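Local coordinates for beta-galactosidase (Trichoderma reesei, PDB 3OG2), which probably hydrolyses terminal non-reducing beta-D-galactose residues from beta-D-galactosides, as a glycoside hydrolase of family 35 built on a TIM barrel with additional domains, at residues 369-373 against 576-580; 467-472 against 483-487. One frame throughout, in Å; residues are numbered along the deposited sequence.

Contact 1 of 2, residues 369-373 against 576-580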
loop_
_atom_site.group_PDB
_atom_site.type_symbol
_atom_site.label_atom_id
_atom_site.label_comp_id
_atom_site.label_asym_id
_atom_site.label_seq_id
_atom_site.Cartn_x
_atom_site.Cartn_y
_atom_site.Cartn_z
ATOM N N LEU A 369 16.679 10.438 10.501
ATOM C CA LEU A 369 17.505 9.224 10.672
ATOM C C LEU A 369 18.647 9.205 9.658
ATOM O O LEU A 369 19.750 8.755 10.010
ATOM C CB LEU A 369 16.662 7.962 10.555
ATOM C CG LEU A 369 15.796 7.657 11.809
ATOM C CD1 LEU A 369 14.905 6.485 11.557
ATOM C CD2 LEU A 369 16.717 7.374 13.024
ATOM N N LYS A 370 18.429 9.716 8.438
ATOM C CA LYS A 370 19.487 9.552 7.437
ATOM C C LYS A 370 20.682 10.468 7.667
ATOM O O LYS A 370 21.704 10.290 7.009
ATOM C CB LYS A 370 18.904 9.662 6.049
ATOM C CG LYS A 370 18.443 11.072 5.683
ATOM C CD LYS A 370 17.790 11.051 4.269
ATOM C CE LYS A 370 18.795 10.671 3.225
ATOM N NZ LYS A 370 18.307 10.867 1.813
ATOM N N VAL A 371 20.593 11.422 8.611
ATOM C CA VAL A 371 21.774 12.247 8.924
ATOM C C VAL A 371 22.299 11.913 10.314
ATOM O O VAL A 371 23.141 12.671 10.836
ATOM C CB VAL A 371 21.469 13.760 8.743
ATOM C CG1 VAL A 371 21.121 14.060 7.290
ATOM C CG2 VAL A 371 20.353 14.248 9.688
ATOM N N SER A 372 21.904 10.775 10.885
ATOM C CA SER A 372 22.201 10.471 12.286
ATOM C C SER A 372 22.835 9.113 12.458
ATOM O O SER A 372 22.290 8.227 13.112
ATOM C CB SER A 372 20.891 10.566 13.111
ATOM O OG SER A 372 20.330 11.867 13.007
ATOM N N PRO A 373 24.016 8.925 11.862
ATOM C CA PRO A 373 24.643 7.579 11.945
ATOM C C PRO A 373 24.960 7.176 13.368
ATOM O O PRO A 373 25.049 5.964 13.624
ATOM C CB PRO A 373 25.940 7.747 11.175
ATOM C CG PRO A 373 26.154 9.212 11.052
ATOM C CD PRO A 373 24.815 9.873 11.088
ATOM N N LEU A 576 24.487 6.763 1.354
ATOM C CA LEU A 576 23.120 6.620 1.849
ATOM C C LEU A 576 22.859 7.474 3.086
ATOM O O LEU A 576 21.756 8.046 3.193
ATOM C CB LEU A 576 22.842 5.145 2.261
ATOM C CG LEU A 576 22.756 4.184 1.066
ATOM C CD1 LEU A 576 22.833 2.744 1.493
ATOM C CD2 LEU A 576 21.467 4.496 0.334
ATOM N N MET A 577 23.852 7.584 3.985
ATOM C CA MET A 577 23.715 8.397 5.185
ATOM C C MET A 577 24.483 9.701 4.962
ATOM O O MET A 577 25.561 9.694 4.338
ATOM C CB MET A 577 24.305 7.693 6.404
ATOM C CG MET A 577 23.693 6.329 6.681
ATOM S SD MET A 577 21.959 6.338 7.147
ATOM C CE MET A 577 22.169 6.975 8.837
ATOM N N ASN A 578 23.965 10.816 5.459
ATOM C CA ASN A 578 24.650 12.120 5.222
ATOM C C ASN A 578 24.989 12.368 3.753
ATOM O O ASN A 578 26.111 12.826 3.427
ATOM C CB ASN A 578 25.908 12.262 6.074
ATOM C CG ASN A 578 25.514 12.160 7.547
ATOM O OD1 ASN A 578 25.955 11.215 8.201
ATOM N ND2 ASN A 578 24.736 13.069 8.081
ATOM N N PRO A 579 24.065 12.156 2.833
ATOM C CA PRO A 579 24.417 12.373 1.420
ATOM C C PRO A 579 24.567 13.850 1.096
ATOM O O PRO A 579 23.989 14.755 1.741
ATOM C CB PRO A 579 23.158 11.898 0.685
ATOM C CG PRO A 579 22.044 12.196 1.679
ATOM C CD PRO A 579 22.656 11.779 2.980
ATOM N N ASP A 580 25.303 14.159 0.038
ATOM C CA ASP A 580 25.307 15.523 -0.493
ATOM C C ASP A 580 23.882 15.866 -0.892
ATOM O O ASP A 580 23.148 15.026 -1.453
ATOM C CB ASP A 580 26.213 15.583 -1.722
ATOM C CG ASP A 580 27.678 15.422 -1.389
ATOM O OD1 ASP A 580 28.049 15.396 -0.210
ATOM O OD2 ASP A 580 28.455 15.314 -2.374
HETATM O O HOH W 1 20.386 9.045 0.869
#
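How the end of a helix can be joined to a domain far along the chain is illustrated where the C-terminal end of helix 357-370, from the TIM-barrel domain of this family 35 enzyme, meets an irregular loop of the third domain. Three residues, Lys-370, Met-577 and Asn-578, dominate the interface. Lys-370 O accepts a hydrogen bond from Asn-578 N (2.8 Å, nearly linear) and lies 3.3 Å from Met-577 CA in a CA-H...O contact. The amide ND2 of Asn-578 makes a weak hydrogen bond to Val-371 O (3.2 Å), which also accepts from Trp-474 NE1. Met-577, all m, tucks its methyl against the backbone of 369-373: CE is 3.2 Å from Leu-369 O and 4.0 Å from Pro-373 CA. Met-577 also touches Val-40 of strand 38-47. The aliphatic part of Lys-370 runs past Pro-579, CE to CG 3.9 Å, and its NZ reaches Leu-576 O through one water, 2.9 Å from each atom.

Contact 2 of 2, residues 467-472 against 483-487; sequences STAEIF and LVLYG
A strongly twisted beta hairpin pairs strand 470-476, at the edge of a mixed five-stranded sheet in the second domain, with strand 481-487. The short strand axes approach to 4.6 Å at 131°, antiparallel but well short of 180°. Glu-470 and Tyr-486 form a hydrogen-bonded pair, Glu-470 N to Tyr-486 O 3.0 Å and Tyr-486 N to Glu-470 O 2.8 Å; Ile-471 and Leu-485 form the next, non-hydrogen-bonded pair, CA to CA 4.6 Å; Phe-472 N bonds to Val-484 O at 2.9 Å. Backbones are extended except at Thr-468 (-88/-32) and Phe-472 (-87/-54). Ser-467 (chi1 t) hydrogen-bonds through OG to Ala-469 O, 2.8 Å.

Ile-471 (chi1 m, chi2 off-well at 117°) and Leu-485 (m, t) share one face, Ile-471 CG1 to Leu-485 CD2 3.7 Å; Leu-483 (t, p) adds its CD1 4.2 Å from Ile-471 CG2. Ile-471 touches Val-454 and Leu-485 touches Phe-495, both in the eight-stranded antiparallel sheet. Phe-472 (chi1 t, chi2 72°) sets CB 4.0 Å from CG1 of Val-484 (chi1 t), and its side chain touches Leu-364 of helix 357-370.

On the Glu-470 face, Tyr-486 takes chi1 p, chi2 -84°: Glu-470 CB stands 3.9 Å from the ring centroid, 25° off the normal, a CH-pi contact. Glu-470 (m, t, chi3 -77°) offers OE2 to Lys-309 in a salt bridge, while one water joins its OE1 (2.7 Å) to Tyr-486 O (3.1 Å). A second water accepts from Tyr-486 OH at 2.6 Å and donates to Ile-471 O at 2.9 Å.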
loop_
_atom_site.group_PDB
_atom_site.type_symbol
_atom_site.label_atom_id
_atom_site.label_comp_id
_atom_site.label_asym_id
_atom_site.label_seq_id
_atom_site.Cartn_x
_atom_site.Cartn_y
_atom_site.Cartn_z
ATOM N N SER A 467 20.575 18.889 22.389
ATOM C CA SER A 467 19.433 19.645 21.867
ATOM C C SER A 467 18.136 19.012 22.330
ATOM O O SER A 467 18.017 17.763 22.247
ATOM C CB SER A 467 19.459 19.645 20.335
ATOM O OG SER A 467 18.311 20.357 19.844
ATOM N N THR A 468 17.199 19.833 22.786
ATOM C CA THR A 468 15.874 19.337 23.079
ATOM C C THR A 468 15.026 19.417 21.814
ATOM O O THR A 468 14.151 18.560 21.577
ATOM C CB THR A 468 15.180 20.116 24.200
ATOM O OG1 THR A 468 14.957 21.470 23.770
ATOM C CG2 THR A 468 16.071 20.222 25.447
ATOM N N ALA A 469 15.289 20.405 20.960
ATOM C CA ALA A 469 14.540 20.437 19.698
ATOM C C ALA A 469 14.968 19.308 18.790
ATOM O O ALA A 469 16.131 18.877 18.839
ATOM C CB ALA A 469 14.863 21.791 19.032
ATOM N N GLU A 470 14.049 18.873 17.940
ATOM C CA GLU A 470 14.346 17.759 17.061
ATOM C C GLU A 470 15.063 18.220 15.815
ATOM O O GLU A 470 14.911 19.350 15.352
ATOM C CB GLU A 470 13.005 17.047 16.753
ATOM C CG GLU A 470 12.504 16.384 18.065
ATOM C CD GLU A 470 11.303 15.495 17.870
ATOM O OE1 GLU A 470 10.164 16.035 17.716
ATOM O OE2 GLU A 470 11.528 14.252 17.878
ATOM N N ILE A 471 15.890 17.338 15.289
ATOM C CA ILE A 471 16.670 17.639 14.102
ATOM C C ILE A 471 15.895 17.192 12.878
ATOM O O ILE A 471 15.441 16.042 12.813
ATOM C CB ILE A 471 18.003 16.885 14.170
ATOM C CG1 ILE A 471 18.890 17.443 15.270
ATOM C CG2 ILE A 471 18.769 16.942 12.841
ATOM C CD1 ILE A 471 19.236 16.565 16.380
ATOM N N PHE A 472 15.707 18.089 11.942
ATOM C CA PHE A 472 15.128 17.756 10.633
ATOM C C PHE A 472 16.239 17.297 9.687
ATOM O O PHE A 472 16.179 16.220 9.099
ATOM C CB PHE A 472 14.335 18.962 10.078
ATOM C CG PHE A 472 13.917 18.667 8.654
ATOM C CD1 PHE A 472 12.904 17.726 8.404
ATOM C CD2 PHE A 472 14.516 19.305 7.584
ATOM C CE1 PHE A 472 12.526 17.455 7.099
ATOM C CE2 PHE A 472 14.131 19.020 6.272
ATOM C CZ PHE A 472 13.118 18.108 6.022
ATOM N N LEU A 483 22.049 23.535 9.957
ATOM C CA LEU A 483 21.318 22.644 10.849
ATOM C C LEU A 483 19.873 23.169 10.928
ATOM O O LEU A 483 19.702 24.379 11.108
ATOM C CB LEU A 483 21.962 22.687 12.238
ATOM C CG LEU A 483 21.212 21.977 13.355
ATOM C CD1 LEU A 483 21.113 20.466 13.111
ATOM C CD2 LEU A 483 21.919 22.240 14.698
ATOM N N VAL A 484 18.886 22.321 10.748
ATOM C CA VAL A 484 17.474 22.702 10.840
ATOM C C VAL A 484 16.886 21.955 12.020
ATOM O O VAL A 484 16.906 20.699 12.032
ATOM C CB VAL A 484 16.701 22.357 9.557
ATOM C CG1 VAL A 484 15.239 22.820 9.700
ATOM C CG2 VAL A 484 17.395 22.991 8.345
ATOM N N LEU A 485 16.389 22.718 12.987
ATOM C CA LEU A 485 15.807 22.190 14.220
ATOM C C LEU A 485 14.325 22.594 14.289
ATOM O O LEU A 485 13.973 23.691 13.767
ATOM C CB LEU A 485 16.474 22.830 15.459
ATOM C CG LEU A 485 17.973 22.564 15.602
ATOM C CD1 LEU A 485 18.510 23.272 16.840
ATOM C CD2 LEU A 485 18.217 21.058 15.705
ATOM N N TYR A 486 13.502 21.766 14.906
ATOM C CA TYR A 486 12.106 22.167 15.014
ATOM C C TYR A 486 11.494 21.740 16.338
ATOM O O TYR A 486 11.910 20.791 17.009
ATOM C CB TYR A 486 11.231 21.635 13.837
ATOM C CG TYR A 486 11.091 20.107 13.873
ATOM C CD1 TYR A 486 12.082 19.309 13.302
ATOM C CD2 TYR A 486 10.016 19.469 14.475
ATOM C CE1 TYR A 486 11.969 17.919 13.332
ATOM C CE2 TYR A 486 9.897 18.097 14.526
ATOM C CZ TYR A 486 10.897 17.317 13.938
ATOM O OH TYR A 486 10.783 15.927 13.987
ATOM N N GLY A 487 10.437 22.498 16.713
ATOM C CA GLY A 487 9.570 22.126 17.841
ATOM C C GLY A 487 8.121 22.350 17.457
ATOM O O GLY A 487 7.821 23.128 16.551
HETATM O O HOH W 2 9.949 18.704 18.301
HETATM O O HOH W 3 12.998 14.671 13.435
#

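The two contacts show how short- and long-range closures can meet around one helix. From the N terminus the chain builds the barrel, and helix 357-370 leads into 369-373, where contact 1 opens its loop. The second domain follows, and within it contact 2 shuts a hairpin after only ten intervening residues. The chain then enters the third domain, whose loop 576-580 completes contact 1 across 202 residues, so the small loop lies wholly within the large one without crossing it. Contacts 1 and 2 have centres about 15 Å apart and do not touch. Helix 357-370 connects them: Leu-364 and Phe-368 touch the hairpin, while strand 470-476 runs on to Trp-474 beside contact 1.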